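Local coordinates for protein L544 (Acanthamoeba polyphaga mimivirus, PDB 4AMQ) that probably transfers nucleotidyl groups in a metal-dependent reaction, as a virion-associated enzyme whose nucleotidyltransferase domain binds manganese, at residues V73-D79 and V216-P220; P40-V44 and R85-L89. All blocks are in the same frame, centred on the assembly; numbering follows the deposited sequence.

Contact 1. Residues V73-D79 and V216-P220; sequences VHPEYDD and VRYKP
V216 meets V73 through methyl groups: its CG1 lies 3.8 Å from V73 CG2. This is where strand 209-217 is about to end, and its parallel neighbour, strand 66-72, has just ended. The next residue supplies the last sheet-like link between them. R217 O accepts the amide of V73, with 3.1 Å between V73 N and R217 O and 167° at the hydrogen, so the bond is nearly straight; the guanidinium of R217 turns instead to N72, through NE.

At Y218 the chain leaves the strand, and its CB rests on V73 CG2. The first torsion sets the Y218 ring between the backbone N and the carbonyl carbon (chi1 55°), which brings CD2 to 3.8 Å from D79 OD1, an oxygen lying in the ring plane at its edge. The hydroxyl is bonded to V191 O. On the loop side, Y218 O faces the rim of the H74 ring at CD2, 3.4 Å away, and makes a CA-H...O contact with D78.

K219 starts off away from the loop, but bends at chi3 and chi4 bring its ammonium back to D79, NZ to OD2 2.6 Å. A second, weak bond runs from NZ to OD1, and K192 adds another salt bridge to OD2. P220 then places its CG over one face of the H74 ring, toward the rim, 3.8 Å from the imidazole centroid and 15° off the normal, a CH-pi contact; P75 CB lies over the opposite face.

The chemistry therefore changes along the segment, from strand pairing to charge and ring packing. Because D79 faces two lysines, its carboxylate is probably kept ionised, and a proline carbon near the rim of each face of the imidazole would limit its tilt.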
loop_
_atom_site.group_PDB
_atom_site.type_symbol
_atom_site.label_atom_id
_atom_site.label_comp_id
_atom_site.label_asym_id
_atom_site.label_seq_id
_atom_site.Cartn_x
_atom_site.Cartn_y
_atom_site.Cartn_z
ATOM N N VAL A 73 -3.589 -2.553 -22.072
ATOM C CA VAL A 73 -4.840 -2.250 -22.765
ATOM C C VAL A 73 -4.685 -1.693 -24.182
ATOM O O VAL A 73 -5.675 -1.547 -24.898
ATOM C CB VAL A 73 -5.738 -1.308 -21.928
ATOM C CG1 VAL A 73 -5.960 -1.895 -20.543
ATOM C CG2 VAL A 73 -5.122 0.080 -21.829
ATOM N N HIS A 74 -3.458 -1.383 -24.585
ATOM C CA HIS A 74 -3.198 -0.960 -25.957
ATOM C C HIS A 74 -3.134 -2.195 -26.856
ATOM O O HIS A 74 -2.589 -3.221 -26.455
ATOM C CB HIS A 74 -1.885 -0.177 -26.040
ATOM C CG HIS A 74 -1.680 0.521 -27.346
ATOM N ND1 HIS A 74 -1.208 -0.114 -28.468
ATOM C CD2 HIS A 74 -1.889 1.817 -27.708
ATOM C CE1 HIS A 74 -1.131 0.749 -29.471
ATOM N NE2 HIS A 74 -1.541 1.925 -29.028
ATOM N N PRO A 75 -3.672 -2.097 -28.083
ATOM C CA PRO A 75 -4.249 -0.894 -28.692
ATOM C C PRO A 75 -5.733 -0.726 -28.390
ATOM O O PRO A 75 -6.311 0.299 -28.751
ATOM C CB PRO A 75 -4.058 -1.155 -30.185
ATOM C CG PRO A 75 -4.215 -2.635 -30.301
ATOM C CD PRO A 75 -3.624 -3.220 -29.039
ATOM N N GLU A 76 -6.336 -1.720 -27.748
ATOM C CA GLU A 76 -7.750 -1.656 -27.389
ATOM C C GLU A 76 -8.097 -0.284 -26.814
ATOM O O GLU A 76 -9.109 0.313 -27.179
ATOM C CB GLU A 76 -8.094 -2.765 -26.393
ATOM C CG GLU A 76 -9.579 -2.980 -26.180
ATOM C CD GLU A 76 -9.889 -4.345 -25.595
ATOM O OE1 GLU A 76 -9.024 -5.241 -25.681
ATOM O OE2 GLU A 76 -10.997 -4.524 -25.048
ATOM N N TYR A 77 -7.244 0.217 -25.925
ATOM C CA TYR A 77 -7.394 1.564 -25.383
ATOM C C TYR A 77 -6.101 2.360 -25.523
ATOM O O TYR A 77 -5.007 1.812 -25.386
ATOM C CB TYR A 77 -7.829 1.521 -23.913
ATOM C CG TYR A 77 -9.263 1.089 -23.715
ATOM C CD1 TYR A 77 -10.310 1.966 -23.959
ATOM C CD2 TYR A 77 -9.568 -0.194 -23.284
ATOM C CE1 TYR A 77 -11.625 1.575 -23.783
ATOM C CE2 TYR A 77 -10.882 -0.595 -23.101
ATOM C CZ TYR A 77 -11.905 0.294 -23.352
ATOM O OH TYR A 77 -13.210 -0.098 -23.175
ATOM N N ASP A 78 -6.234 3.654 -25.797
ATOM C CA ASP A 78 -5.077 4.535 -25.918
ATOM C C ASP A 78 -5.377 5.952 -25.435
ATOM O O ASP A 78 -6.388 6.194 -24.774
ATOM C CB ASP A 78 -4.549 4.560 -27.361
ATOM C CG ASP A 78 -5.621 4.936 -28.377
ATOM O OD1 ASP A 78 -6.701 5.417 -27.972
ATOM O OD2 ASP A 78 -5.381 4.745 -29.590
ATOM N N ASP A 79 -4.488 6.880 -25.777
ATOM C CA ASP A 79 -4.602 8.278 -25.374
ATOM C C ASP A 79 -5.993 8.862 -25.584
ATOM O O ASP A 79 -6.489 9.623 -24.752
ATOM C CB ASP A 79 -3.606 9.133 -26.161
ATOM C CG ASP A 79 -2.166 8.792 -25.851
ATOM O OD1 ASP A 79 -1.885 7.627 -25.498
ATOM O OD2 ASP A 79 -1.312 9.696 -25.967
ATOM N N VAL A 216 -2.461 0.381 -15.337
ATOM C CA VAL A 216 -3.014 0.381 -16.682
ATOM C C VAL A 216 -2.042 1.010 -17.679
ATOM O O VAL A 216 -1.817 2.219 -17.664
ATOM C CB VAL A 216 -4.359 1.121 -16.728
ATOM C CG1 VAL A 216 -4.916 1.123 -18.140
ATOM C CG2 VAL A 216 -5.346 0.481 -15.756
ATOM N N ARG A 217 -1.461 0.175 -18.536
ATOM C CA ARG A 217 -0.561 0.650 -19.582
ATOM C C ARG A 217 -1.337 0.869 -20.873
ATOM O O ARG A 217 -1.791 -0.087 -21.501
ATOM C CB ARG A 217 0.570 -0.352 -19.824
ATOM C CG ARG A 217 1.745 0.226 -20.603
ATOM C CD ARG A 217 2.556 -0.864 -21.289
ATOM N NE ARG A 217 2.818 -1.999 -20.408
ATOM C CZ ARG A 217 3.869 -2.097 -19.600
ATOM N NH1 ARG A 217 4.768 -1.121 -19.555
ATOM N NH2 ARG A 217 4.020 -3.171 -18.836
ATOM N N TYR A 218 -1.482 2.129 -21.266
ATOM C CA TYR A 218 -2.263 2.472 -22.450
ATOM C C TYR A 218 -1.396 2.955 -23.617
ATOM O O TYR A 218 -1.917 3.361 -24.656
ATOM C CB TYR A 218 -3.334 3.512 -22.104
ATOM C CG TYR A 218 -2.783 4.755 -21.447
ATOM C CD1 TYR A 218 -2.520 4.783 -20.083
ATOM C CD2 TYR A 218 -2.518 5.899 -22.190
ATOM C CE1 TYR A 218 -2.010 5.915 -19.476
ATOM C CE2 TYR A 218 -2.008 7.037 -21.591
ATOM C CZ TYR A 218 -1.755 7.039 -20.236
ATOM O OH TYR A 218 -1.250 8.166 -19.631
ATOM N N LYS A 219 -0.078 2.912 -23.436
ATOM C CA LYS A 219 0.869 3.174 -24.521
ATOM C C LYS A 219 1.728 1.941 -24.785
ATOM O O LYS A 219 2.007 1.169 -23.868
ATOM C CB LYS A 219 1.786 4.355 -24.193
ATOM C CG LYS A 219 1.151 5.728 -24.315
ATOM C CD LYS A 219 2.217 6.771 -24.630
ATOM C CE LYS A 219 1.875 8.135 -24.052
ATOM N NZ LYS A 219 0.552 8.636 -24.495
ATOM N N PRO A 220 2.160 1.757 -26.042
ATOM C CA PRO A 220 2.996 0.609 -26.410
ATOM C C PRO A 220 4.281 0.549 -25.586
ATOM O O PRO A 220 4.893 1.590 -25.341
ATOM C CB PRO A 220 3.328 0.879 -27.881
ATOM C CG PRO A 220 2.217 1.746 -28.366
ATOM C CD PRO A 220 1.859 2.617 -27.200
#

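Contact 2. Residues P40-V44 and R85-L89; sequences PKILV and RIVDL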
loop_
_atom_site.group_PDB
_atom_site.type_symbol
_atom_site.label_atom_id
_atom_site.label_comp_id
_atom_site.label_asym_id
_atom_site.label_seq_id
_atom_site.Cartn_x
_atom_site.Cartn_y
_atom_site.Cartn_z
ATOM N N PRO A 40 -13.450 -8.712 -13.595
ATOM C CA PRO A 40 -14.164 -8.279 -14.802
ATOM C C PRO A 40 -14.843 -6.931 -14.593
ATOM O O PRO A 40 -15.207 -6.256 -15.553
ATOM C CB PRO A 40 -15.218 -9.374 -14.994
ATOM C CG PRO A 40 -14.654 -10.568 -14.303
ATOM C CD PRO A 40 -13.930 -10.018 -13.112
ATOM N N LYS A 41 -15.003 -6.544 -13.334
ATOM C CA LYS A 41 -15.703 -5.314 -13.009
ATOM C C LYS A 41 -14.756 -4.119 -12.872
ATOM O O LYS A 41 -15.126 -2.989 -13.193
ATOM C CB LYS A 41 -16.517 -5.504 -11.729
ATOM C CG LYS A 41 -17.560 -4.436 -11.488
ATOM C CD LYS A 41 -18.892 -5.063 -11.110
ATOM C CE LYS A 41 -18.735 -6.036 -9.956
ATOM N NZ LYS A 41 -20.043 -6.639 -9.571
ATOM N N ILE A 42 -13.535 -4.370 -12.410
ATOM C CA ILE A 42 -12.609 -3.282 -12.102
ATOM C C ILE A 42 -11.501 -3.090 -13.134
ATOM O O ILE A 42 -10.845 -2.045 -13.153
ATOM C CB ILE A 42 -11.969 -3.454 -10.703
ATOM C CG1 ILE A 42 -10.999 -4.639 -10.695
ATOM C CG2 ILE A 42 -13.043 -3.619 -9.643
ATOM C CD1 ILE A 42 -10.268 -4.828 -9.375
ATOM N N LEU A 43 -11.281 -4.092 -13.979
ATOM C CA LEU A 43 -10.248 -3.992 -15.010
ATOM C C LEU A 43 -10.691 -3.103 -16.170
ATOM O O LEU A 43 -11.871 -3.052 -16.511
ATOM C CB LEU A 43 -9.856 -5.378 -15.528
ATOM C CG LEU A 43 -9.072 -6.292 -14.586
ATOM C CD1 LEU A 43 -8.932 -7.682 -15.182
ATOM C CD2 LEU A 43 -7.706 -5.704 -14.266
ATOM N N VAL A 44 -9.738 -2.394 -16.769
ATOM C CA VAL A 44 -10.020 -1.593 -17.956
ATOM C C VAL A 44 -10.315 -2.501 -19.150
ATOM O O VAL A 44 -11.253 -2.261 -19.910
ATOM C CB VAL A 44 -8.849 -0.653 -18.293
ATOM C CG1 VAL A 44 -9.080 0.025 -19.634
ATOM C CG2 VAL A 44 -8.665 0.378 -17.190
ATOM N N ARG A 85 -13.193 5.674 -20.684
ATOM C CA ARG A 85 -13.324 4.337 -20.104
ATOM C C ARG A 85 -13.161 4.362 -18.582
ATOM O O ARG A 85 -13.758 3.554 -17.874
ATOM C CB ARG A 85 -12.318 3.368 -20.733
ATOM C CG ARG A 85 -12.226 2.009 -20.046
ATOM C CD ARG A 85 -13.570 1.280 -20.003
ATOM N NE ARG A 85 -13.444 -0.043 -19.397
ATOM C CZ ARG A 85 -14.465 -0.764 -18.943
ATOM N NH1 ARG A 85 -15.700 -0.288 -19.023
ATOM N NH2 ARG A 85 -14.251 -1.959 -18.406
ATOM N N ILE A 86 -12.348 5.289 -18.086
ATOM C CA ILE A 86 -12.169 5.451 -16.649
ATOM C C ILE A 86 -13.420 6.087 -16.054
ATOM O O ILE A 86 -13.849 5.732 -14.955
ATOM C CB ILE A 86 -10.930 6.308 -16.315
ATOM C CG1 ILE A 86 -9.674 5.677 -16.921
ATOM C CG2 ILE A 86 -10.766 6.452 -14.812
ATOM C CD1 ILE A 86 -9.494 4.215 -16.566
ATOM N N VAL A 87 -14.006 7.021 -16.794
ATOM C CA VAL A 87 -15.263 7.634 -16.394
ATOM C C VAL A 87 -16.355 6.575 -16.302
ATOM O O VAL A 87 -17.137 6.562 -15.353
ATOM C CB VAL A 87 -15.684 8.748 -17.371
ATOM C CG1 VAL A 87 -17.142 9.130 -17.159
ATOM C CG2 VAL A 87 -14.779 9.958 -17.205
ATOM N N ASP A 88 -16.396 5.680 -17.285
ATOM C CA ASP A 88 -17.366 4.591 -17.281
ATOM C C ASP A 88 -17.180 3.700 -16.056
ATOM O O ASP A 88 -18.146 3.338 -15.390
ATOM C CB ASP A 88 -17.260 3.766 -18.565
ATOM C CG ASP A 88 -17.666 4.553 -19.800
ATOM O OD1 ASP A 88 -17.903 5.773 -19.676
ATOM O OD2 ASP A 88 -17.738 3.955 -20.896
ATOM N N LEU A 89 -15.935 3.348 -15.760
ATOM C CA LEU A 89 -15.636 2.553 -14.574
ATOM C C LEU A 89 -16.133 3.248 -13.310
ATOM O O LEU A 89 -16.821 2.647 -12.488
ATOM C CB LEU A 89 -14.134 2.274 -14.470
ATOM C CG LEU A 89 -13.605 1.141 -15.352
ATOM C CD1 LEU A 89 -12.088 1.069 -15.290
ATOM C CD2 LEU A 89 -14.225 -0.188 -14.936
#
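R85 reaches from helix 82-93 to two successive carbonyls just beyond the end of helix 28-42. NE gives a bond to V44 O, 3.2 Å with 143° at the hydrogen; the donor lies in the carbonyl plane on a lone pair, while the oxygen sits 22° out of the guanidinium plane. NH2 makes two weak bonds, one to L43 O at 3.2 Å and one to V44 O. A bend at chi2 (58°) turns the chain so that this one side of the guanidinium, NE with NH2, faces the carbonyls.

The aliphatic part of the same side chain also packs, R85 CG against V44 CG1 at 3.7 Å, the two side chains running past each other in opposite directions. V44 CG2 touches both I86 CD1 and L89 CD1, each 4.0 Å away, and thus fits against one flank of the helix. L89 reaches further back along the other segment: its CD2 comes to 3.4 Å from K41 O and also lies over one face of the R85 guanidinium. V44 packs on N71 and V216 as well, and L43 on I69 and I214, which sets the exit of helix 28-42 against the parallel strands 66-72 and 209-217.

R85 thus supplies donors to two successive carbonyls and links that exit to helix 82-93. A cation beside these oxygens would probably be electrostatically favourable.

Contacts 1 and 2 have centres 13 Å apart, on the same side of the chain's centre, and both lie in the nucleotidyltransferase domain. Their segments alternate along the chain: 40-44, 73-79, 85-89, then 216-220. Contact 1 joins the loop after strand 66-72 to the end and exit of strand 209-217, its parallel neighbour. In contact 2, I42 packs on F212 of that sheet, and V44 stands between helix 82-93 and the strands. The two contacts touch directly: V44 CG2 is 3.6 Å from V216 CG2, and Y77 OH packs on R85 CD. The same two strands carry the manganese ligands D66, D68 and D213, which ties this packing to the metal-bearing sheet.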